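Local coordinates for putative cell adhesion protein (Bacteroides eggerthii, PDB 4GPV) that probably serves as a structural subunit of a FimA-like pilus, a surface fibre that would help this gut bacterium adhere, at residues E43-N48 with T129-M133; Y87-T92 with R193-S197; T113-M117 with F249-G253; K201-F207 with G253-Q259; E206-N212 with S220-S225. All blocks are in the same frame, centred on the assembly; numbering follows the deposited sequence.

Interaction 1 of 5, residues E43-N48 with T129-M133; sequences EDAVIN and TNLWM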
# COMPACT_ATOMS: atom_id res chain seq x y z
N GLU A 43 -7.69 -9.18 -7.05
CA GLU A 43 -8.50 -8.01 -6.75
C GLU A 43 -9.07 -7.39 -8.03
O GLU A 43 -8.29 -6.87 -8.84
CB GLU A 43 -7.62 -7.00 -6.01
CG GLU A 43 -8.30 -5.72 -5.54
CD GLU A 43 -8.64 -5.64 -4.07
OE1 GLU A 43 -8.17 -6.50 -3.28
OE2 GLU A 43 -9.34 -4.67 -3.69
N ASP A 44 -10.40 -7.40 -8.18
CA ASP A 44 -11.05 -6.74 -9.31
C ASP A 44 -10.92 -5.26 -9.05
O ASP A 44 -11.48 -4.75 -8.08
CB ASP A 44 -12.51 -7.19 -9.48
CG ASP A 44 -12.63 -8.51 -10.19
OD1 ASP A 44 -12.42 -8.54 -11.42
OD2 ASP A 44 -12.92 -9.53 -9.52
N ALA A 45 -10.03 -4.61 -9.79
CA ALA A 45 -9.72 -3.21 -9.57
C ALA A 45 -10.27 -2.37 -10.67
O ALA A 45 -9.94 -2.57 -11.84
CB ALA A 45 -8.22 -3.02 -9.45
N VAL A 46 -11.11 -1.42 -10.31
CA VAL A 46 -11.70 -0.54 -11.30
C VAL A 46 -10.66 0.49 -11.79
O VAL A 46 -9.92 1.08 -11.01
CB VAL A 46 -13.00 0.14 -10.79
CG1 VAL A 46 -12.83 0.77 -9.41
CG2 VAL A 46 -13.56 1.14 -11.79
N ILE A 47 -10.62 0.68 -13.11
CA ILE A 47 -9.82 1.73 -13.74
C ILE A 47 -10.76 2.91 -13.88
O ILE A 47 -11.64 2.87 -14.74
CB ILE A 47 -9.18 1.34 -15.11
CG1 ILE A 47 -8.16 0.19 -14.95
CG2 ILE A 47 -8.53 2.59 -15.80
CD1 ILE A 47 -7.70 -0.41 -16.32
N ASN A 48 -10.61 3.92 -13.03
CA ASN A 48 -11.45 5.11 -13.13
C ASN A 48 -10.98 6.03 -14.26
O ASN A 48 -11.79 6.70 -14.92
CB ASN A 48 -11.45 5.87 -11.82
CG ASN A 48 -12.12 5.06 -10.76
OD1 ASN A 48 -13.26 4.60 -10.95
ND2 ASN A 48 -11.43 4.84 -9.65
N THR A 129 -12.21 1.74 -3.99
CA THR A 129 -12.73 2.11 -5.31
C THR A 129 -11.71 2.90 -6.16
O THR A 129 -12.08 3.32 -7.24
CB THR A 129 -14.00 2.94 -5.14
OG1 THR A 129 -13.71 4.08 -4.32
CG2 THR A 129 -15.15 2.13 -4.54
N ASN A 130 -10.48 3.13 -5.67
CA ASN A 130 -9.46 3.88 -6.41
C ASN A 130 -8.10 3.51 -5.93
O ASN A 130 -7.60 4.07 -4.94
CB ASN A 130 -9.68 5.42 -6.30
CG ASN A 130 -8.83 6.19 -7.28
OD1 ASN A 130 -9.17 6.28 -8.46
ND2 ASN A 130 -7.64 6.65 -6.85
N LEU A 131 -7.49 2.55 -6.61
CA LEU A 131 -6.15 2.09 -6.28
C LEU A 131 -5.18 2.45 -7.41
O LEU A 131 -5.46 2.16 -8.57
CB LEU A 131 -6.13 0.55 -6.02
CG LEU A 131 -6.88 0.12 -4.77
CD1 LEU A 131 -7.09 -1.39 -4.76
CD2 LEU A 131 -6.16 0.62 -3.51
N TRP A 132 -4.05 3.08 -7.08
CA TRP A 132 -3.08 3.43 -8.12
C TRP A 132 -2.48 2.16 -8.70
O TRP A 132 -2.18 1.23 -7.96
CB TRP A 132 -1.94 4.29 -7.53
CG TRP A 132 -2.33 5.68 -7.11
CD1 TRP A 132 -3.49 6.34 -7.41
CD2 TRP A 132 -1.52 6.60 -6.35
NE1 TRP A 132 -3.47 7.59 -6.84
CE2 TRP A 132 -2.27 7.79 -6.21
CE3 TRP A 132 -0.24 6.52 -5.77
CZ2 TRP A 132 -1.79 8.90 -5.49
CZ3 TRP A 132 0.24 7.61 -5.04
CH2 TRP A 132 -0.53 8.79 -4.91
N MSE A 133 -2.33 2.12 -10.03
CA MSE A 133 -1.72 1.01 -10.77
C MSE A 133 -0.80 1.57 -11.81
O MSE A 133 -1.01 2.70 -12.29
CB MSE A 133 -2.77 0.12 -11.44
CG MSE A 133 -3.68 -0.59 -10.43
SE MSE A 133 -5.10 -1.56 -11.35
CE MSE A 133 -6.48 -0.24 -11.35
O HOH W 1 -9.14 0.82 -8.28
O HOH W 2 -14.46 3.26 -8.72

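Interaction 2 of 5, residues Y87-T92 with R193-S197; sequences YVVANT and RFFGS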
# COMPACT_ATOMS: atom_id res chain seq x y z
N TYR A 87 4.38 4.02 -20.97
CA TYR A 87 4.16 3.91 -19.53
C TYR A 87 2.73 4.27 -19.27
O TYR A 87 2.19 5.21 -19.89
CB TYR A 87 5.08 4.86 -18.78
CG TYR A 87 6.55 4.49 -18.83
CD1 TYR A 87 7.35 4.88 -19.89
CD2 TYR A 87 7.17 3.91 -17.73
CE1 TYR A 87 8.71 4.57 -19.92
CE2 TYR A 87 8.53 3.63 -17.73
CZ TYR A 87 9.30 3.96 -18.83
OH TYR A 87 10.65 3.69 -18.82
N VAL A 88 2.10 3.53 -18.35
CA VAL A 88 0.68 3.77 -18.01
C VAL A 88 0.57 3.91 -16.49
O VAL A 88 1.10 3.08 -15.75
CB VAL A 88 -0.27 2.65 -18.54
CG1 VAL A 88 -1.72 2.89 -18.09
CG2 VAL A 88 -0.21 2.53 -20.07
N VAL A 89 -0.15 4.93 -16.05
CA VAL A 89 -0.46 5.12 -14.64
C VAL A 89 -1.97 5.23 -14.56
O VAL A 89 -2.54 6.07 -15.25
CB VAL A 89 0.25 6.34 -13.98
CG1 VAL A 89 -0.17 6.48 -12.52
CG2 VAL A 89 1.78 6.22 -14.08
N ALA A 90 -2.61 4.42 -13.73
CA ALA A 90 -4.07 4.49 -13.58
C ALA A 90 -4.45 5.08 -12.24
O ALA A 90 -3.75 4.88 -11.23
CB ALA A 90 -4.67 3.08 -13.68
N ASN A 91 -5.59 5.77 -12.21
CA ASN A 91 -6.31 6.24 -11.04
C ASN A 91 -5.63 7.35 -10.26
O ASN A 91 -5.91 7.52 -9.08
CB ASN A 91 -6.65 5.03 -10.13
CG ASN A 91 -7.64 4.10 -10.78
OD1 ASN A 91 -8.43 4.49 -11.64
ND2 ASN A 91 -7.68 2.84 -10.33
N THR A 92 -4.87 8.21 -10.95
CA THR A 92 -4.31 9.39 -10.28
C THR A 92 -5.10 10.67 -10.69
O THR A 92 -4.76 11.76 -10.24
CB THR A 92 -2.82 9.58 -10.52
OG1 THR A 92 -2.56 9.87 -11.92
CG2 THR A 92 -1.96 8.42 -9.98
N ARG A 193 6.19 4.99 -5.31
CA ARG A 193 6.91 5.10 -6.56
C ARG A 193 6.16 4.37 -7.63
O ARG A 193 5.84 3.17 -7.47
CB ARG A 193 8.32 4.50 -6.42
CG ARG A 193 9.38 5.46 -5.99
CD ARG A 193 9.71 6.46 -7.09
NE ARG A 193 10.70 6.00 -8.05
CZ ARG A 193 12.00 6.28 -7.99
NH1 ARG A 193 12.48 6.97 -6.97
NH2 ARG A 193 12.82 5.85 -8.93
N PHE A 194 5.84 5.06 -8.73
CA PHE A 194 5.13 4.37 -9.80
C PHE A 194 6.05 3.51 -10.62
O PHE A 194 5.62 2.48 -11.13
CB PHE A 194 4.41 5.40 -10.71
CG PHE A 194 3.39 6.21 -9.96
CD1 PHE A 194 2.08 5.75 -9.82
CD2 PHE A 194 3.73 7.44 -9.39
CE1 PHE A 194 1.13 6.52 -9.13
CE2 PHE A 194 2.78 8.18 -8.67
CZ PHE A 194 1.50 7.72 -8.54
N PHE A 195 7.30 3.98 -10.84
CA PHE A 195 8.28 3.26 -11.65
C PHE A 195 9.59 3.22 -10.89
O PHE A 195 9.63 3.58 -9.72
CB PHE A 195 8.43 3.94 -13.03
CG PHE A 195 7.11 4.01 -13.74
CD1 PHE A 195 6.54 2.87 -14.29
CD2 PHE A 195 6.40 5.20 -13.80
CE1 PHE A 195 5.28 2.91 -14.87
CE2 PHE A 195 5.14 5.25 -14.38
CZ PHE A 195 4.61 4.11 -14.96
N GLY A 196 10.62 2.71 -11.51
CA GLY A 196 11.89 2.60 -10.83
C GLY A 196 12.14 1.17 -10.39
O GLY A 196 11.34 0.27 -10.66
N SER A 197 13.26 0.98 -9.74
CA SER A 197 13.70 -0.34 -9.34
C SER A 197 12.89 -0.86 -8.16
O SER A 197 12.29 -0.09 -7.40
CB SER A 197 15.17 -0.31 -8.95
OG SER A 197 15.32 0.41 -7.73

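Interaction 3 of 5, residues T113-M117 with F249-G253; sequences TGSLM and FYTFG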
# COMPACT_ATOMS: atom_id res chain seq x y z
N THR A 113 6.78 10.52 -7.63
CA THR A 113 6.26 9.77 -6.48
C THR A 113 4.95 10.42 -6.04
O THR A 113 4.76 11.63 -6.21
CB THR A 113 7.30 9.72 -5.32
OG1 THR A 113 7.51 11.04 -4.85
CG2 THR A 113 8.66 9.20 -5.77
N GLY A 114 4.06 9.62 -5.47
CA GLY A 114 2.81 10.08 -4.90
C GLY A 114 2.84 9.83 -3.40
O GLY A 114 3.67 9.03 -2.93
N SER A 115 1.96 10.49 -2.63
CA SER A 115 1.98 10.27 -1.18
C SER A 115 0.89 9.34 -0.79
O SER A 115 -0.11 9.25 -1.51
CB SER A 115 1.87 11.58 -0.42
OG SER A 115 3.11 12.26 -0.54
N LEU A 116 1.04 8.66 0.36
CA LEU A 116 -0.02 7.73 0.77
C LEU A 116 -1.27 8.49 1.21
O LEU A 116 -2.36 7.93 1.17
CB LEU A 116 0.48 6.81 1.89
CG LEU A 116 -0.47 5.71 2.39
CD1 LEU A 116 -0.81 4.70 1.29
CD2 LEU A 116 0.17 5.01 3.60
N MSE A 117 -1.09 9.74 1.71
CA MSE A 117 -2.22 10.55 2.15
C MSE A 117 -2.34 11.79 1.31
O MSE A 117 -1.35 12.27 0.74
CB MSE A 117 -2.10 10.99 3.64
CG MSE A 117 -1.88 9.84 4.61
SE MSE A 117 -3.44 8.71 4.75
CE MSE A 117 -2.53 7.09 5.40
N PHE A 249 -5.61 -2.24 5.66
CA PHE A 249 -4.98 -0.96 5.35
C PHE A 249 -4.24 -1.08 4.05
O PHE A 249 -3.73 -2.16 3.73
CB PHE A 249 -3.97 -0.54 6.45
CG PHE A 249 -4.56 -0.21 7.80
CD1 PHE A 249 -5.35 0.92 7.98
CD2 PHE A 249 -4.24 -0.98 8.91
CE1 PHE A 249 -5.86 1.24 9.24
CE2 PHE A 249 -4.72 -0.64 10.18
CZ PHE A 249 -5.53 0.46 10.34
N TYR A 250 -4.17 0.01 3.29
CA TYR A 250 -3.30 0.09 2.12
C TYR A 250 -2.08 0.85 2.54
O TYR A 250 -2.21 1.85 3.27
CB TYR A 250 -3.98 0.84 0.94
CG TYR A 250 -5.27 0.18 0.53
CD1 TYR A 250 -5.28 -1.09 -0.04
CD2 TYR A 250 -6.49 0.82 0.72
CE1 TYR A 250 -6.48 -1.72 -0.38
CE2 TYR A 250 -7.69 0.23 0.34
CZ TYR A 250 -7.68 -1.04 -0.20
OH TYR A 250 -8.88 -1.61 -0.52
N THR A 251 -0.90 0.44 2.08
CA THR A 251 0.30 1.17 2.47
C THR A 251 1.32 1.06 1.35
O THR A 251 1.11 0.29 0.42
CB THR A 251 0.85 0.62 3.82
OG1 THR A 251 1.89 1.51 4.29
CG2 THR A 251 1.42 -0.80 3.70
N PHE A 252 2.41 1.79 1.45
CA PHE A 252 3.42 1.65 0.42
C PHE A 252 4.63 0.78 0.90
O PHE A 252 4.76 0.46 2.09
CB PHE A 252 3.90 3.03 -0.06
CG PHE A 252 2.86 3.79 -0.84
CD1 PHE A 252 2.00 3.14 -1.73
CD2 PHE A 252 2.77 5.18 -0.74
CE1 PHE A 252 1.03 3.86 -2.46
CE2 PHE A 252 1.81 5.90 -1.49
CZ PHE A 252 0.97 5.23 -2.35
N GLY A 253 5.49 0.42 -0.05
CA GLY A 253 6.66 -0.41 0.19
C GLY A 253 7.52 0.10 1.32
O GLY A 253 7.66 1.30 1.49

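Interaction 4 of 5, residues K201-F207 with G253-Q259; sequences KVTQNEF and GNDGTTQ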
# COMPACT_ATOMS: atom_id res chain seq x y z
N LYS A 201 11.42 1.26 -4.70
CA LYS A 201 10.01 1.22 -4.32
C LYS A 201 9.77 0.89 -2.85
O LYS A 201 8.68 1.21 -2.35
CB LYS A 201 9.25 0.21 -5.18
CG LYS A 201 9.08 0.68 -6.62
CD LYS A 201 8.38 -0.40 -7.45
CE LYS A 201 8.05 0.11 -8.84
NZ LYS A 201 7.48 -0.98 -9.68
N VAL A 202 10.78 0.30 -2.15
CA VAL A 202 10.64 -0.07 -0.72
C VAL A 202 11.52 0.80 0.19
O VAL A 202 11.62 0.50 1.38
CB VAL A 202 10.90 -1.59 -0.49
CG1 VAL A 202 9.87 -2.43 -1.26
CG2 VAL A 202 12.33 -1.99 -0.89
N THR A 203 12.13 1.85 -0.35
CA THR A 203 12.98 2.72 0.48
C THR A 203 12.14 3.88 0.98
O THR A 203 11.56 4.60 0.17
CB THR A 203 14.20 3.21 -0.30
OG1 THR A 203 14.81 2.10 -0.98
CG2 THR A 203 15.22 3.89 0.62
N GLN A 204 12.13 4.10 2.31
CA GLN A 204 11.35 5.18 2.92
C GLN A 204 12.17 5.90 3.94
O GLN A 204 12.91 5.26 4.67
CB GLN A 204 10.10 4.60 3.62
CG GLN A 204 9.15 3.83 2.68
CD GLN A 204 8.30 4.68 1.76
OE1 GLN A 204 8.31 5.92 1.79
NE2 GLN A 204 7.57 4.04 0.89
N ASN A 205 11.97 7.22 4.06
CA ASN A 205 12.59 7.99 5.12
C ASN A 205 11.55 8.95 5.73
O ASN A 205 11.88 9.71 6.63
CB ASN A 205 13.87 8.72 4.63
CG ASN A 205 13.71 9.76 3.56
OD1 ASN A 205 12.61 10.07 3.09
ND2 ASN A 205 14.83 10.35 3.18
N GLU A 206 10.29 8.86 5.25
CA GLU A 206 9.12 9.59 5.73
C GLU A 206 7.96 8.62 5.87
O GLU A 206 7.82 7.70 5.08
CB GLU A 206 8.73 10.77 4.83
CG GLU A 206 9.70 11.92 4.88
CD GLU A 206 9.22 13.06 3.99
OE1 GLU A 206 9.20 12.88 2.75
OE2 GLU A 206 8.78 14.09 4.54
N PHE A 207 7.15 8.82 6.90
CA PHE A 207 6.09 7.89 7.24
C PHE A 207 4.83 8.57 7.72
O PHE A 207 4.89 9.67 8.27
CB PHE A 207 6.59 7.00 8.42
CG PHE A 207 7.90 6.31 8.17
CD1 PHE A 207 7.95 5.11 7.47
CD2 PHE A 207 9.11 6.94 8.46
CE1 PHE A 207 9.17 4.53 7.13
CE2 PHE A 207 10.33 6.35 8.12
CZ PHE A 207 10.35 5.13 7.48
N GLY A 253 5.49 0.42 -0.05
CA GLY A 253 6.66 -0.41 0.19
C GLY A 253 7.52 0.10 1.32
O GLY A 253 7.66 1.30 1.49
N ASN A 254 8.03 -0.79 2.15
CA ASN A 254 8.88 -0.38 3.26
C ASN A 254 9.76 -1.56 3.68
O ASN A 254 9.27 -2.45 4.35
CB ASN A 254 8.05 0.13 4.48
CG ASN A 254 8.92 0.69 5.59
OD1 ASN A 254 10.15 0.90 5.44
ND2 ASN A 254 8.33 0.90 6.74
N ASP A 255 11.07 -1.49 3.36
CA ASP A 255 12.04 -2.55 3.71
C ASP A 255 12.45 -2.46 5.18
O ASP A 255 13.18 -3.33 5.70
CB ASP A 255 13.28 -2.53 2.78
CG ASP A 255 14.06 -1.22 2.71
OD1 ASP A 255 13.93 -0.39 3.65
OD2 ASP A 255 14.85 -1.06 1.77
N GLY A 256 12.02 -1.39 5.83
CA GLY A 256 12.29 -1.14 7.23
C GLY A 256 13.72 -0.80 7.57
O GLY A 256 14.07 -0.84 8.75
N THR A 257 14.55 -0.41 6.57
CA THR A 257 15.95 -0.08 6.85
C THR A 257 16.04 1.27 7.58
O THR A 257 17.07 1.54 8.22
CB THR A 257 16.80 -0.19 5.59
OG1 THR A 257 16.26 0.66 4.59
CG2 THR A 257 16.85 -1.62 5.05
N THR A 258 14.98 2.10 7.54
CA THR A 258 14.92 3.31 8.38
C THR A 258 14.02 2.99 9.57
O THR A 258 14.43 3.12 10.71
CB THR A 258 14.46 4.55 7.61
OG1 THR A 258 15.45 4.87 6.62
CG2 THR A 258 14.27 5.76 8.54
N GLN A 259 12.78 2.57 9.29
CA GLN A 259 11.84 2.21 10.35
C GLN A 259 10.87 1.23 9.79
O GLN A 259 10.19 1.60 8.83
CB GLN A 259 11.09 3.44 10.90
CG GLN A 259 9.93 3.10 11.87
CD GLN A 259 10.33 2.32 13.12
OE1 GLN A 259 11.26 2.69 13.85
NE2 GLN A 259 9.63 1.24 13.44
O HOH W 3 13.59 2.32 3.95
O HOH W 4 15.64 3.96 4.17

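Interaction 5 of 5, residues E206-N212 with S220-S225; sequences EFYTGFN and SGVTTS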
# COMPACT_ATOMS: atom_id res chain seq x y z
N GLU A 206 10.29 8.86 5.25
CA GLU A 206 9.12 9.59 5.73
C GLU A 206 7.96 8.62 5.87
O GLU A 206 7.82 7.70 5.08
CB GLU A 206 8.73 10.77 4.83
CG GLU A 206 9.70 11.92 4.88
CD GLU A 206 9.22 13.06 3.99
OE1 GLU A 206 9.20 12.88 2.75
OE2 GLU A 206 8.78 14.09 4.54
N PHE A 207 7.15 8.82 6.90
CA PHE A 207 6.09 7.89 7.24
C PHE A 207 4.83 8.57 7.72
O PHE A 207 4.89 9.67 8.27
CB PHE A 207 6.59 7.00 8.42
CG PHE A 207 7.90 6.31 8.17
CD1 PHE A 207 7.95 5.11 7.47
CD2 PHE A 207 9.11 6.94 8.46
CE1 PHE A 207 9.17 4.53 7.13
CE2 PHE A 207 10.33 6.35 8.12
CZ PHE A 207 10.35 5.13 7.48
N TYR A 208 3.74 7.82 7.71
CA TYR A 208 2.52 8.20 8.41
C TYR A 208 2.34 7.22 9.57
O TYR A 208 2.77 6.07 9.46
CB TYR A 208 1.30 8.16 7.49
CG TYR A 208 1.36 9.15 6.35
CD1 TYR A 208 1.03 10.49 6.55
CD2 TYR A 208 1.72 8.74 5.07
CE1 TYR A 208 1.06 11.40 5.49
CE2 TYR A 208 1.80 9.65 4.02
CZ TYR A 208 1.46 10.97 4.23
OH TYR A 208 1.46 11.81 3.15
N THR A 209 1.64 7.62 10.64
CA THR A 209 1.41 6.69 11.73
C THR A 209 -0.01 6.92 12.32
O THR A 209 -0.51 8.05 12.38
CB THR A 209 2.56 6.76 12.78
OG1 THR A 209 2.56 5.56 13.53
CG2 THR A 209 2.44 7.95 13.72
N GLY A 210 -0.67 5.83 12.68
CA GLY A 210 -2.02 5.91 13.23
C GLY A 210 -2.12 6.28 14.69
O GLY A 210 -3.19 6.67 15.17
N PHE A 211 -1.00 6.15 15.43
CA PHE A 211 -0.97 6.45 16.85
C PHE A 211 0.46 6.74 17.26
O PHE A 211 1.34 5.98 16.88
CB PHE A 211 -1.53 5.24 17.65
CG PHE A 211 -1.69 5.48 19.13
CD1 PHE A 211 -2.82 6.14 19.63
CD2 PHE A 211 -0.69 5.12 20.03
CE1 PHE A 211 -2.96 6.37 21.00
CE2 PHE A 211 -0.83 5.37 21.40
CZ PHE A 211 -1.97 5.99 21.88
N ASN A 212 0.71 7.79 18.06
CA ASN A 212 2.09 8.06 18.47
C ASN A 212 2.19 8.48 19.93
O ASN A 212 3.23 9.02 20.32
CB ASN A 212 2.70 9.14 17.56
CG ASN A 212 2.12 10.54 17.74
OD1 ASN A 212 1.13 10.77 18.43
ND2 ASN A 212 2.76 11.52 17.13
N SER A 220 11.17 10.75 13.52
CA SER A 220 11.90 11.38 12.42
C SER A 220 11.12 11.25 11.11
O SER A 220 10.97 10.14 10.60
CB SER A 220 13.29 10.78 12.29
OG SER A 220 13.98 10.86 13.52
N GLY A 221 10.62 12.38 10.59
CA GLY A 221 9.86 12.43 9.35
C GLY A 221 8.54 11.67 9.44
O GLY A 221 8.08 11.08 8.47
N VAL A 222 7.91 11.71 10.63
CA VAL A 222 6.65 11.00 10.87
C VAL A 222 5.49 11.99 11.00
O VAL A 222 5.60 12.97 11.73
CB VAL A 222 6.74 10.08 12.12
CG1 VAL A 222 5.41 9.38 12.42
CG2 VAL A 222 7.85 9.04 11.96
N THR A 223 4.37 11.69 10.33
CA THR A 223 3.13 12.47 10.38
C THR A 223 1.99 11.58 10.86
O THR A 223 1.87 10.45 10.38
CB THR A 223 2.83 13.09 9.00
OG1 THR A 223 3.93 13.93 8.63
CG2 THR A 223 1.53 13.93 8.99
N THR A 224 1.15 12.06 11.79
CA THR A 224 0.01 11.25 12.23
C THR A 224 -1.09 11.30 11.16
O THR A 224 -1.25 12.31 10.46
CB THR A 224 -0.54 11.69 13.59
OG1 THR A 224 -1.03 13.04 13.51
CG2 THR A 224 0.47 11.53 14.70
N SER A 225 -1.81 10.19 11.04
CA SER A 225 -2.92 10.06 10.11
C SER A 225 -4.04 9.29 10.77
O SER A 225 -3.85 8.12 11.15
CB SER A 225 -2.50 9.35 8.83
OG SER A 225 -3.65 9.19 8.02
O HOH W 5 5.61 12.48 7.03

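Interaction 1 of 5, residues E43-N48 with T129-M133
At the end of strand 40-46, an edge of the large mixed sheet, the chain turns at Asn48 and meets the loop that leads into strand 133-138; there the side-chain amide of Asn48 grips two acceptors of that loop. Its ND2 donates to Thr129 O at 2.9 Å, a nearly straight bond lying in the amide plane. The second N-H of ND2 goes to a lone pair of Asn130 OD1, and the two amide groups are almost coplanar, 10° apart. Asparagine suits the turn because one short side chain serves both a backbone and a side-chain carbonyl. A water also ties Asn48 OD1 to Thr129 O, while another links Val46 O with Leu131 N, so the backbones join without direct strand pairing. Asn91, just after strand 83-90, donates through ND2 to both Val46 O and Leu131 O.

Deeper in, the contact is apolar. Selenomethionine Met133 bends at its last torsion (chi3 -93°), which brings its methyl CE against Ala45, Val46 O and Ile47. Small Ala45 leaves room for it, and Phe155 packs on both. CE lies 3.8 Å from Ala45 CB and 4.0 Å from Ile47 CG1.

Interaction 2 of 5, residues Y87-T92 with R193-S197
Val89 and Tyr87, which project from strand 83-90, receive two consecutive phenylalanines of the loop that follows strand 176-193. The loop starts at Arg193, whose part is internal: its NE donates to Phe195 O at 3.1 Å, from above the carbonyl plane, and so closes the turn that presents both rings. The guanidinium group has a second partner in Glu200 of helix 198-201.

Phe194 comes next. Its ring atoms CD1 and CE1 rest on the methyl CG1 of Val89, with CD1 3.6 Å from CG1, and the side chains of Thr92 and Phe194 come to meet each other, Thr92 CG2 3.7 Å from Phe194 CE1. Phe100 and Trp132 pack against this ring as well, which makes a large aromatic residue fitting here.

Phe195 bears the greater share of the contact. Tyr87 directs its edge at the face of this ring, a T-shaped stack with centroids 5.0 Å apart and planes at 85°; Tyr87 CD2 stands over the face, displaced toward the rim. The other valine branch, CG2, lies 3.5 Å from Phe195 CE2: with CG1 anti to the backbone N (chi1 179°), Val89 divides its two methyls between the two rings. Tyrosine can supply this edge while its OH bonds to Glu106 at the start of helix 106-111.

Gly196 then has a backbone conformation that a side chain would strain, and Ser197 N-caps helix 198-201 through OG to Glu200 N. Buried aromatic and branched aliphatic packing of this kind is typical of the hydrophobic layer covering a face of a beta-sheet, here the large mixed sheet.

Interaction 3 of 5, residues T113-M117 with F249-G253
Leu116 lays its methyl CD1 over the centre of the Phe252 ring, a CH-pi contact with the carbon 4.0 Å from the centroid and only 9° off the ring normal. The same methyl is 3.7 Å from Tyr250 O, while its sister CD2 faces Thr251 OG1 at 4.0 Å. With CG anti to the backbone N (chi1 -176°), the leucine sends its fork across the backbone of Tyr250 and Thr251, and a branched tip can meet ring and backbone at once. Phe252 meets the other segment at its rim as well: CE2 lies against the backbone there, 3.4 Å from Leu116 N and 3.6 Å from Ser115 C, and it also reaches Leu116 CB. Gly114 O lies 3.9 Å from the same Phe252 CE2.

The contact joins two beta-sheets. Strand 113-115 pairs antiparallel with strand 176-193 of the seven-strand sheet, whereas strand 247-251 runs antiparallel to strand 146-169 of the larger one; the buried leucine and phenylalanine fill the place where they meet, close to the centre of the chain.

Farther out, Val156 and Ala157 support the Phe252 ring, and Tyr208 and Ala188 pack on Leu116. Backbone bonds to Thr125 from Leu116, and to Ala158 from Thr251, fix the two segments, and Leu116 O accepts a further bond from Ser124 OG.

Interaction 4 of 5, residues K201-F207 with G253-Q259
Phe207 and Gln259 cross at about a right angle, with Gln259 CB over a face of the phenylalanine ring, 3.9 Å from Phe207 CZ. Two other residues reach the ring at its edge: the amide of Asn254, its plane turned 45° from that of the ring, and the methyl CG2 of Thr258, 4.0 Å from Phe207 CE2. The amide is held in this pose because Asn254 ND2 donates to Gln259 O, in the carbonyl plane and nearly straight, and also bonds Thr261.

Gln204 meets the start of 253-259. Its chain folds at chi2 (-76°), which brings NE2 to Gly253 O at 2.8 Å, within the plane of both the amide and the carbonyl; NE2 has another acceptor in Lys191 O. A long amide suits a buried place where two backbone carbonyls need donors. Gly253 itself has to be bare, since a CB would run into Lys201 O and crowd Val202.

Val202 and Asp255 also cross at about a right angle, methyl CG2 lying 3.8 Å from Asp255 OD2. Beside them Asp255 N donates to Val202 O at 2.9 Å. A water carries the contact onward from Gln204 N to Asp255 OD1. That carboxylate oxygen accepts from Thr257 N and Thr257 OG1, both from one face of its plane.

Asn254 OD1 and Asp255 OD1 each accept from the backbone N two residues on, so that residues 254-257 are shaped by two successive Asx turns in the loop that links strand 247-251 to strand 262-271.

Interaction 5 of 5, residues E206-N212 with S220-S225
Four backbone hydrogen bonds join the segments in the alternating pattern of parallel strands: Phe207 N to Gly221 O, Thr223 N to Phe207 O, Thr209 N to Thr223 O and Ser225 N to Thr209 O. The last is 2.8 Å long, and the third is the most bent, with 140° at the hydrogen. CA-H...O contacts fill in between, such as Tyr208 CA to Thr223 O at 3.1 Å. A water donates to Phe207 O and lies 2.7 Å from Thr223 OG1, bridging backbone and side chain.

Side chains alternate between the two faces. On that of Phe207 and Thr209, chi1 of Thr209 (-159°) sets OG1 anti to the backbone N and leaves CG2 to meet Val222 CG1 at 3.5 Å; beta-branched residues suit an extended backbone. Thr224 CG2 touches Asn212 ND2 at 3.3 Å, the side chains crossing at about a right angle. On the other face, Tyr208 and Thr223 run side by side, with ring atom CD1 4.0 Å from Thr223 CB. Gly221 has positive phi, which favours glycine, and a side chain there would be crowded by Glu206 CG.

Strand 207-209 is thus flanked by strand 222-224 and, antiparallel, by strand 176-193, where the backbones of Glu206 and Tyr208 bond those of Lys190 and Ala188, while Met117 packs against Tyr208 and Ser225.

How the interactions relate
Interactions 2 and 3 are buried and rest on aromatic and aliphatic packing without a hydrogen bond across, whereas 1, 4 and 5 are partly exposed and rely more on polar bonds. Their polar chemistry differs: side-chain amides and water in 1 and 4, with Asx turns added in 4, and regular backbone pairing in 5. Asn91 of 87-92 bonds Asn48, tying interaction 2 to 1, and Trp132 of 129-133 packs on Phe252 and Gly114 of interaction 3. Gly253 belongs to both 3 and 4, while Glu206 and Phe207 belong to both 4 and 5. Tyr208 and Met117 connect 5 with 3, but interaction 1 touches neither 4 nor 5, across the chain's centre.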